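Local structure of monoglyceride lipase (Saccharomyces cerevisiae, 4ZWN) at residues 58-63 / 88-93; 141-146 / 167-172; 147-152 / 240-245. The protein hydrolyses monoacylglycerols to free fatty acids and glycerol, preferring monounsaturated ones, and also takes part in the breakdown of fatty acid ethyl esters. The protein carries 2 engineered substitutions. All blocks are in the same frame, centred on the assembly; numbering follows the deposited sequence.

Contact 1: 58-63 / 88-93; sequences NEVRGR and GYESFT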
loop_
_atom_site.group_PDB
_atom_site.type_symbol
_atom_site.label_atom_id
_atom_site.label_comp_id
_atom_site.label_asym_id
_atom_site.label_seq_id
_atom_site.Cartn_x
_atom_site.Cartn_y
_atom_site.Cartn_z
ATOM N N ASN A 58 27.738 0.638 2.222
ATOM C CA ASN A 58 27.024 0.544 0.978
ATOM C C ASN A 58 25.790 -0.324 1.075
ATOM O O ASN A 58 24.746 0.009 0.527
ATOM C CB ASN A 58 27.921 0.002 -0.111
ATOM C CG ASN A 58 27.830 -1.491 -0.241
ATOM O OD1 ASN A 58 26.811 -2.098 0.039
ATOM N ND2 ASN A 58 28.915 -2.092 -0.666
ATOM N N GLU A 59 25.943 -1.433 1.790
ATOM C CA GLU A 59 25.241 -2.671 1.576
ATOM C C GLU A 59 23.747 -2.658 1.797
ATOM O O GLU A 59 23.231 -1.893 2.564
ATOM C CB GLU A 59 25.847 -3.767 2.424
ATOM C CG GLU A 59 26.194 -3.329 3.822
ATOM C CD GLU A 59 27.013 -4.362 4.564
ATOM O OE1 GLU A 59 28.217 -4.137 4.743
ATOM O OE2 GLU A 59 26.447 -5.391 4.972
ATOM N N VAL A 60 23.097 -3.593 1.122
ATOM C CA VAL A 60 21.668 -3.788 1.116
ATOM C C VAL A 60 21.294 -5.046 1.817
ATOM O O VAL A 60 21.799 -6.074 1.512
ATOM C CB VAL A 60 21.183 -3.991 -0.314
ATOM C CG1 VAL A 60 19.685 -3.917 -0.397
ATOM C CG2 VAL A 60 21.834 -3.012 -1.261
ATOM N N ARG A 61 20.353 -4.946 2.728
ATOM C CA ARG A 61 19.797 -6.077 3.462
ATOM C C ARG A 61 18.622 -6.678 2.703
ATOM O O ARG A 61 18.371 -7.880 2.778
ATOM C CB ARG A 61 19.354 -5.652 4.859
ATOM C CG ARG A 61 20.481 -5.176 5.750
ATOM C CD ARG A 61 19.953 -4.878 7.135
ATOM N NE ARG A 61 19.324 -6.055 7.722
ATOM C CZ ARG A 61 19.916 -6.853 8.605
ATOM N NH1 ARG A 61 21.151 -6.593 9.009
ATOM N NH2 ARG A 61 19.271 -7.906 9.087
ATOM N N GLY A 62 17.902 -5.826 1.977
ATOM C CA GLY A 62 16.756 -6.254 1.197
ATOM C C GLY A 62 16.072 -5.114 0.461
ATOM O O GLY A 62 16.374 -3.939 0.684
ATOM N N ARG A 63 15.150 -5.463 -0.431
ATOM C CA ARG A 63 14.366 -4.461 -1.148
ATOM C C ARG A 63 12.883 -4.593 -0.811
ATOM O O ARG A 63 12.359 -5.704 -0.705
ATOM C CB ARG A 63 14.575 -4.589 -2.659
ATOM C CG ARG A 63 13.862 -3.516 -3.473
ATOM C CD ARG A 63 14.072 -3.702 -4.965
ATOM N NE ARG A 63 15.483 -3.634 -5.331
ATOM C CZ ARG A 63 15.926 -3.558 -6.582
ATOM N NH1 ARG A 63 15.065 -3.532 -7.590
ATOM N NH2 ARG A 63 17.230 -3.501 -6.826
ATOM N N GLY A 88 19.387 0.680 5.351
ATOM C CA GLY A 88 19.903 -0.430 4.573
ATOM C C GLY A 88 18.881 -1.209 3.771
ATOM O O GLY A 88 19.067 -2.401 3.526
ATOM N N TYR A 89 17.809 -0.542 3.351
ATOM C CA TYR A 89 16.781 -1.197 2.548
ATOM C C TYR A 89 16.430 -0.412 1.289
ATOM O O TYR A 89 16.108 0.777 1.346
ATOM C CB TYR A 89 15.518 -1.430 3.380
ATOM C CG TYR A 89 15.707 -2.462 4.465
ATOM C CD1 TYR A 89 15.605 -3.818 4.182
ATOM C CD2 TYR A 89 15.999 -2.081 5.768
ATOM C CE1 TYR A 89 15.785 -4.767 5.169
ATOM C CE2 TYR A 89 16.178 -3.020 6.760
ATOM C CZ TYR A 89 16.073 -4.361 6.455
ATOM O OH TYR A 89 16.252 -5.299 7.443
ATOM N N GLU A 90 16.495 -1.095 0.150
ATOM C CA GLU A 90 16.074 -0.517 -1.116
ATOM C C GLU A 90 14.555 -0.473 -1.200
ATOM O O GLU A 90 13.869 -1.310 -0.610
ATOM C CB GLU A 90 16.641 -1.317 -2.291
ATOM C CG GLU A 90 18.152 -1.278 -2.400
ATOM C CD GLU A 90 18.681 -2.154 -3.520
ATOM O OE1 GLU A 90 17.937 -3.045 -3.985
ATOM O OE2 GLU A 90 19.842 -1.948 -3.936
ATOM N N SER A 91 14.031 0.502 -1.933
ATOM C CA SER A 91 12.595 0.590 -2.166
ATOM C C SER A 91 12.280 0.659 -3.651
ATOM O O SER A 91 13.046 1.215 -4.440
ATOM C CB SER A 91 11.997 1.810 -1.462
ATOM O OG SER A 91 12.071 1.692 -0.054
ATOM N N PHE A 92 11.143 0.085 -4.023
ATOM C CA PHE A 92 10.614 0.234 -5.366
ATOM C C PHE A 92 9.123 0.500 -5.277
ATOM O O PHE A 92 8.387 -0.251 -4.637
ATOM C CB PHE A 92 10.883 -1.009 -6.218
ATOM C CG PHE A 92 10.501 -0.842 -7.667
ATOM C CD1 PHE A 92 9.198 -1.057 -8.087
ATOM C CD2 PHE A 92 11.447 -0.465 -8.607
ATOM C CE1 PHE A 92 8.847 -0.900 -9.418
ATOM C CE2 PHE A 92 11.102 -0.307 -9.938
ATOM C CZ PHE A 92 9.801 -0.525 -10.343
ATOM N N THR A 93 8.683 1.575 -5.915
ATOM C CA THR A 93 7.262 1.869 -5.996
ATOM C C THR A 93 6.924 2.378 -7.387
ATOM O O THR A 93 7.792 2.850 -8.120
ATOM C CB THR A 93 6.828 2.903 -4.934
ATOM O OG1 THR A 93 5.398 2.979 -4.897
ATOM C CG2 THR A 93 7.399 4.277 -5.248
#

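Contact 2: 141-146 / 167-172; sequences WGHSMG and IGSGPL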
loop_
_atom_site.group_PDB
_atom_site.type_symbol
_atom_site.label_atom_id
_atom_site.label_comp_id
_atom_site.label_asym_id
_atom_site.label_seq_id
_atom_site.Cartn_x
_atom_site.Cartn_y
_atom_site.Cartn_z
ATOM N N TRP A 141 5.026 -4.476 0.461
ATOM C CA TRP A 141 4.353 -3.571 1.387
ATOM C C TRP A 141 3.186 -2.892 0.685
ATOM O O TRP A 141 3.276 -2.557 -0.493
ATOM C CB TRP A 141 5.342 -2.529 1.915
ATOM C CG TRP A 141 4.761 -1.454 2.796
ATOM C CD1 TRP A 141 4.762 -1.429 4.161
ATOM C CD2 TRP A 141 4.134 -0.234 2.375
ATOM N NE1 TRP A 141 4.164 -0.278 4.615
ATOM C CE2 TRP A 141 3.769 0.473 3.540
ATOM C CE3 TRP A 141 3.838 0.326 1.127
ATOM C CZ2 TRP A 141 3.125 1.710 3.495
ATOM C CZ3 TRP A 141 3.196 1.557 1.084
ATOM C CH2 TRP A 141 2.848 2.234 2.261
ATOM N N GLY A 142 2.091 -2.690 1.406
ATOM C CA GLY A 142 0.931 -2.034 0.836
ATOM C C GLY A 142 0.133 -1.273 1.874
ATOM O O GLY A 142 -0.002 -1.723 3.011
ATOM N N HIS A 143 -0.392 -0.114 1.486
ATOM C CA HIS A 143 -1.232 0.669 2.382
ATOM C C HIS A 143 -2.672 0.740 1.885
ATOM O O HIS A 143 -2.917 0.971 0.702
ATOM C CB HIS A 143 -0.682 2.084 2.552
ATOM C CG HIS A 143 -1.606 2.992 3.300
ATOM N ND1 HIS A 143 -1.885 2.828 4.640
ATOM C CD2 HIS A 143 -2.337 4.056 2.890
ATOM C CE1 HIS A 143 -2.738 3.760 5.027
ATOM N NE2 HIS A 143 -3.028 4.518 3.982
ATOM N N SER A 144 -3.614 0.548 2.805
ATOM C CA SER A 144 -5.055 0.616 2.505
ATOM C C SER A 144 -5.348 -0.263 1.289
ATOM O O SER A 144 -5.195 -1.485 1.351
ATOM C CB SER A 144 -5.458 2.069 2.246
ATOM O OG SER A 144 -6.866 2.209 2.284
ATOM N N MET A 145 -5.776 0.359 0.194
ATOM C CA MET A 145 -6.033 -0.361 -1.051
ATOM C C MET A 145 -4.827 -1.211 -1.451
ATOM O O MET A 145 -4.984 -2.344 -1.898
ATOM C CB MET A 145 -6.374 0.612 -2.184
ATOM C CG MET A 145 -6.715 -0.071 -3.498
ATOM S SD MET A 145 -6.674 1.069 -4.896
ATOM C CE MET A 145 -4.917 1.413 -4.993
ATOM N N GLY A 146 -3.632 -0.652 -1.280
ATOM C CA GLY A 146 -2.402 -1.374 -1.547
ATOM C C GLY A 146 -2.194 -2.516 -0.569
ATOM O O GLY A 146 -1.603 -3.539 -0.913
ATOM N N ILE A 167 3.939 -7.082 4.255
ATOM C CA ILE A 167 3.614 -6.047 5.225
ATOM C C ILE A 167 2.359 -5.296 4.807
ATOM O O ILE A 167 2.280 -4.770 3.696
ATOM C CB ILE A 167 4.766 -5.047 5.387
ATOM C CG1 ILE A 167 6.067 -5.788 5.707
ATOM C CG2 ILE A 167 4.426 -4.025 6.461
ATOM C CD1 ILE A 167 7.299 -4.925 5.636
ATOM N N GLY A 168 1.377 -5.254 5.699
ATOM C CA GLY A 168 0.153 -4.519 5.443
ATOM C C GLY A 168 0.043 -3.282 6.315
ATOM O O GLY A 168 0.262 -3.341 7.524
ATOM N N SER A 169 -0.289 -2.155 5.693
ATOM C CA SER A 169 -0.502 -0.907 6.412
ATOM C C SER A 169 -1.972 -0.530 6.372
ATOM O O SER A 169 -2.459 -0.039 5.351
ATOM C CB SER A 169 0.345 0.218 5.817
ATOM O OG SER A 169 -0.034 1.476 6.350
ATOM N N GLY A 170 -2.663 -0.750 7.490
ATOM C CA GLY A 170 -4.106 -0.579 7.568
ATOM C C GLY A 170 -4.803 -1.063 6.311
ATOM O O GLY A 170 -5.449 -0.276 5.621
ATOM N N PRO A 171 -4.659 -2.360 5.995
ATOM C CA PRO A 171 -5.122 -2.885 4.707
ATOM C C PRO A 171 -6.626 -2.740 4.524
ATOM O O PRO A 171 -7.384 -2.895 5.481
ATOM C CB PRO A 171 -4.718 -4.361 4.765
ATOM C CG PRO A 171 -4.668 -4.678 6.217
ATOM C CD PRO A 171 -4.165 -3.431 6.879
ATOM N N LEU A 172 -7.046 -2.431 3.300
ATOM C CA LEU A 172 -8.462 -2.316 2.993
ATOM C C LEU A 172 -9.105 -3.692 2.958
ATOM O O LEU A 172 -9.074 -4.379 1.936
ATOM C CB LEU A 172 -8.677 -1.600 1.662
ATOM C CG LEU A 172 -10.128 -1.491 1.182
ATOM C CD1 LEU A 172 -10.967 -0.709 2.170
ATOM C CD2 LEU A 172 -10.186 -0.850 -0.189
#

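Contact 3: 147-152 / 240-245; sequences GGICLN and MQRGAK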
loop_
_atom_site.group_PDB
_atom_site.type_symbol
_atom_site.label_atom_id
_atom_site.label_comp_id
_atom_site.label_asym_id
_atom_site.label_seq_id
_atom_site.Cartn_x
_atom_site.Cartn_y
_atom_site.Cartn_z
ATOM N N GLY A 147 -2.680 -2.334 0.655
ATOM C CA GLY A 147 -2.652 -3.386 1.655
ATOM C C GLY A 147 -3.543 -4.559 1.281
ATOM O O GLY A 147 -3.169 -5.716 1.467
ATOM N N GLY A 148 -4.725 -4.259 0.749
ATOM C CA GLY A 148 -5.639 -5.291 0.291
ATOM C C GLY A 148 -5.052 -6.073 -0.870
ATOM O O GLY A 148 -5.221 -7.289 -0.968
ATOM N N ILE A 149 -4.359 -5.362 -1.753
ATOM C CA ILE A 149 -3.683 -5.982 -2.884
ATOM C C ILE A 149 -2.534 -6.855 -2.396
ATOM O O ILE A 149 -2.353 -7.983 -2.861
ATOM C CB ILE A 149 -3.155 -4.915 -3.867
ATOM C CG1 ILE A 149 -4.326 -4.149 -4.488
ATOM C CG2 ILE A 149 -2.298 -5.554 -4.953
ATOM C CD1 ILE A 149 -3.911 -2.915 -5.256
ATOM N N CYS A 150 -1.773 -6.328 -1.441
ATOM C CA CYS A 150 -0.624 -7.031 -0.881
ATOM C C CYS A 150 -1.004 -8.358 -0.225
ATOM O O CYS A 150 -0.381 -9.387 -0.487
ATOM C CB CYS A 150 0.089 -6.144 0.137
ATOM S SG CYS A 150 1.421 -6.979 1.015
ATOM N N LEU A 151 -2.019 -8.329 0.633
ATOM C CA LEU A 151 -2.450 -9.536 1.331
ATOM C C LEU A 151 -3.060 -10.546 0.364
ATOM O O LEU A 151 -2.930 -11.755 0.557
ATOM C CB LEU A 151 -3.449 -9.192 2.437
ATOM C CG LEU A 151 -2.899 -8.328 3.573
ATOM C CD1 LEU A 151 -3.969 -8.084 4.623
ATOM C CD2 LEU A 151 -1.667 -8.972 4.195
ATOM N N ASN A 152 -3.719 -10.050 -0.679
ATOM C CA ASN A 152 -4.293 -10.931 -1.688
ATOM C C ASN A 152 -3.224 -11.562 -2.576
ATOM O O ASN A 152 -3.347 -12.723 -2.966
ATOM C CB ASN A 152 -5.312 -10.181 -2.547
ATOM C CG ASN A 152 -6.708 -10.206 -1.949
ATOM O OD1 ASN A 152 -7.406 -11.217 -2.020
ATOM N ND2 ASN A 152 -7.121 -9.093 -1.356
ATOM N N MET A 240 -13.028 -2.971 -3.373
ATOM C CA MET A 240 -13.970 -3.157 -2.273
ATOM C C MET A 240 -14.243 -4.643 -2.100
ATOM O O MET A 240 -14.231 -5.160 -0.981
ATOM C CB MET A 240 -15.276 -2.398 -2.521
ATOM C CG MET A 240 -15.177 -0.896 -2.306
ATOM S SD MET A 240 -15.017 -0.441 -0.574
ATOM C CE MET A 240 -16.573 -1.055 0.070
ATOM N N GLN A 241 -14.475 -5.325 -3.218
ATOM C CA GLN A 241 -14.740 -6.759 -3.212
ATOM C C GLN A 241 -13.494 -7.530 -2.805
ATOM O O GLN A 241 -13.572 -8.539 -2.103
ATOM C CB GLN A 241 -15.222 -7.222 -4.586
ATOM C CG GLN A 241 -15.491 -8.713 -4.679
ATOM C CD GLN A 241 -16.044 -9.117 -6.030
ATOM O OE1 GLN A 241 -15.379 -8.969 -7.058
ATOM N NE2 GLN A 241 -17.272 -9.623 -6.038
ATOM N N ARG A 242 -12.349 -7.031 -3.258
ATOM C CA ARG A 242 -11.045 -7.597 -2.936
ATOM C C ARG A 242 -10.896 -7.827 -1.439
ATOM O O ARG A 242 -10.548 -8.923 -1.000
ATOM C CB ARG A 242 -9.937 -6.669 -3.438
ATOM C CG ARG A 242 -8.613 -7.342 -3.686
ATOM C CD ARG A 242 -8.076 -6.957 -5.051
ATOM N NE ARG A 242 -7.796 -5.530 -5.152
ATOM C CZ ARG A 242 -8.043 -4.792 -6.232
ATOM N NH1 ARG A 242 -8.588 -5.343 -7.307
ATOM N NH2 ARG A 242 -7.747 -3.502 -6.236
ATOM N N GLY A 243 -11.175 -6.784 -0.661
ATOM C CA GLY A 243 -11.064 -6.852 0.786
ATOM C C GLY A 243 -12.172 -7.653 1.441
ATOM O O GLY A 243 -11.933 -8.376 2.409
ATOM N N ALA A 244 -13.386 -7.522 0.916
ATOM C CA ALA A 244 -14.533 -8.249 1.447
ATOM C C ALA A 244 -14.329 -9.752 1.326
ATOM O O ALA A 244 -14.777 -10.520 2.180
ATOM C CB ALA A 244 -15.808 -7.829 0.729
ATOM N N LYS A 245 -13.655 -10.164 0.255
ATOM C CA LYS A 245 -13.367 -11.574 0.020
ATOM C C LYS A 245 -12.520 -12.137 1.152
ATOM O O LYS A 245 -12.727 -13.267 1.598
ATOM C CB LYS A 245 -12.653 -11.762 -1.322
ATOM C CG LYS A 245 -12.170 -13.187 -1.573
ATOM C CD LYS A 245 -11.451 -13.301 -2.908
ATOM C CE LYS A 245 -10.301 -12.307 -2.993
ATOM N NZ LYS A 245 -9.659 -12.300 -4.336
#

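Contact 1: 58-63 / 88-93
Residues 59-63 and 88-92 run in the same direction, 35° apart, and pair as the opening of two parallel strands. Arg61 N donates to Gly88 O at 3.0 Å. One step on, Glu90 N donates to Gly62 O at 2.9 Å. Arg63 and Glu90 are bridge partners, and their side chains leave on the same face of the sheet. CG of Arg63 is anti to the backbone N (chi1 -176°), and the chain then bends at chi3, which turns the side of the guanidinium to the carboxylate. The salt bridge is side-on. Arg63 NE lies 2.9 Å from Glu90 OE1, and Arg63 NH2 reaches the same oxygen at 3.0 Å. Both nitrogens come from one face of the carboxylate, whose plane is 51° from that of the guanidinium. OE1 is thus gripped twice, while Glu90 OE2 has its own salt bridge to Lys134. Val60 crosses the glutamate at about a right angle, with its CG2 3.5 Å from Glu90 OE2. Tyr89 leaves on the other face, where Arg61 of the preceding loop crosses it, with Arg61 CB 3.7 Å from Tyr89 CE1. The Tyr89 hydroxyl is hydrogen-bonded to Asp325 and Thr328, and Arg61 NH2 also bonds Thr328, so both polar ends turn to the C-terminal part of the chain. The charges around Arg63 and Glu90 would be expected to offset one another in this buried place. The contact belongs to the beta-alpha-beta unit of strand 62-67, helix 78-86 and strand 89-94. Helix 113-134 covers the Arg63 side and supplies Glu130 and Asn127 to Arg63 NH1. Helix 78-86 lies against Tyr89 and Ser91, and strand 44-51 flanks strand 89-94.

Contact 2: 141-146 / 167-172
Parallel strand pairing leads here into the nucleophile elbow of the alpha/beta hydrolase fold, near the middle of the sheet. The axes of 141-143 and 167-169 come within 4.7 Å. Gly142 takes a bond from Ser169 N and gives one to Ile167 O. Ser144 N then donates to Ser169 O at 2.9 Å, and Ser144 O accepts Leu172 N from well above its carbonyl plane. These two bonds hold the turn on both sides of the inferred nucleophile, whose positive phi (50°) marks the strained elbow. The Ser144 hydroxyl is hydrogen-bonded to Asn275 and lies beside His302. His143 CG and Ser169 OG are each anti to their own backbone N, which sets the hydroxyl at the imidazole edge. His143 ND1 and Ser169 OG are 2.9 Å apart and hydrogen-bonded, with either able to donate. Further back, Trp141 CD1 touches Ile167 CG2 at 3.5 Å. CZ2, on the six-membered ring of the Trp141 indole, is 3.9 Å from Ser169 CB. Helix 310-326 packs on Trp141 and Ile167. Strands 62-67 and 264-269 flank the pair, and Phe239 of helix 233-248 meets Met145 and Leu172.

Contact 3: 147-152 / 240-245
A first torsion of -88° sends the Asn152 side chain across to Arg242, and its second torsion turns ND2 between Gly148 O of its own helix and the backbone of Arg242. CG of Arg242 is anti to its backbone N (chi1 -156°), and bends at chi2 and chi3 fold the rest of that chain along helix 147-152. The contact packs helix 145-156, which follows the nucleophile elbow, on helix 233-248. Asn152 ND2 donates to Gly148 O at 2.6 Å in a fairly straight bond that stays near the amide plane. Gly148 O also accepts the helical bond from Asn152 N, and the two donors reach it from opposite faces of its plane. The link from Asn152 ND2 across to Arg242 O is weak, at 3.4 Å. The amide nitrogen also lies 3.3 Å from Arg242 CG, so CG of Arg242 packs against it. The amide and guanidinium planes are nearly perpendicular. At the other end of the amide, Asn152 OD1 faces the tip of Lys245. Lys245 CE is 3.2 Å from this oxygen, and the ammonium nitrogen NZ is 3.4 Å away. Nearer the start of its helix, Ile149 CG1 comes obliquely to the guanidinium, 3.8 Å from Arg242 NE. Gly148 faces Arg242 and Gly243, with the CA atoms of Gly148 and Gly243 5.7 Å apart. The segment axes remain 9.4 Å apart and cross at 50°. Arg242 NH1 has its salt bridge with Glu113, at the start of helix 113-134. Phe117 of that helix touches both Asn152 and Arg242. Across the two segments, then, the hydrogen bond to Arg242 O is weak, and carbon atoms laid against amide and guanidinium groups make up much of the contact. The stronger bonds of Asn152 and Arg242 go to Gly148 and Glu113, which would hold both side chains in place between the helices.

In the fold
The three contacts follow the alpha/beta hydrolase core from one side to the other. Contacts 1 and 2 lie in the same sheet, where strands 62-67 and 138-143 are neighbours. Their centres are about 20 Å apart and their nearest atoms about 7 Å. Contact 2 holds the inferred nucleophile Ser144, whose side chain is about 3 Å from that of His302. Contact 3 continues along helix 145-156, which starts just after Ser144, and Gly148 is about 8 Å from the Ser144 side chain. Contacts 2 and 3 have centres about 9 Å apart and touch: Pro171 CB is 3.7 Å from Gly147 C. Contact 1 lies away from the catalytic residues, and its centre is about 26 Å from that of contact 3.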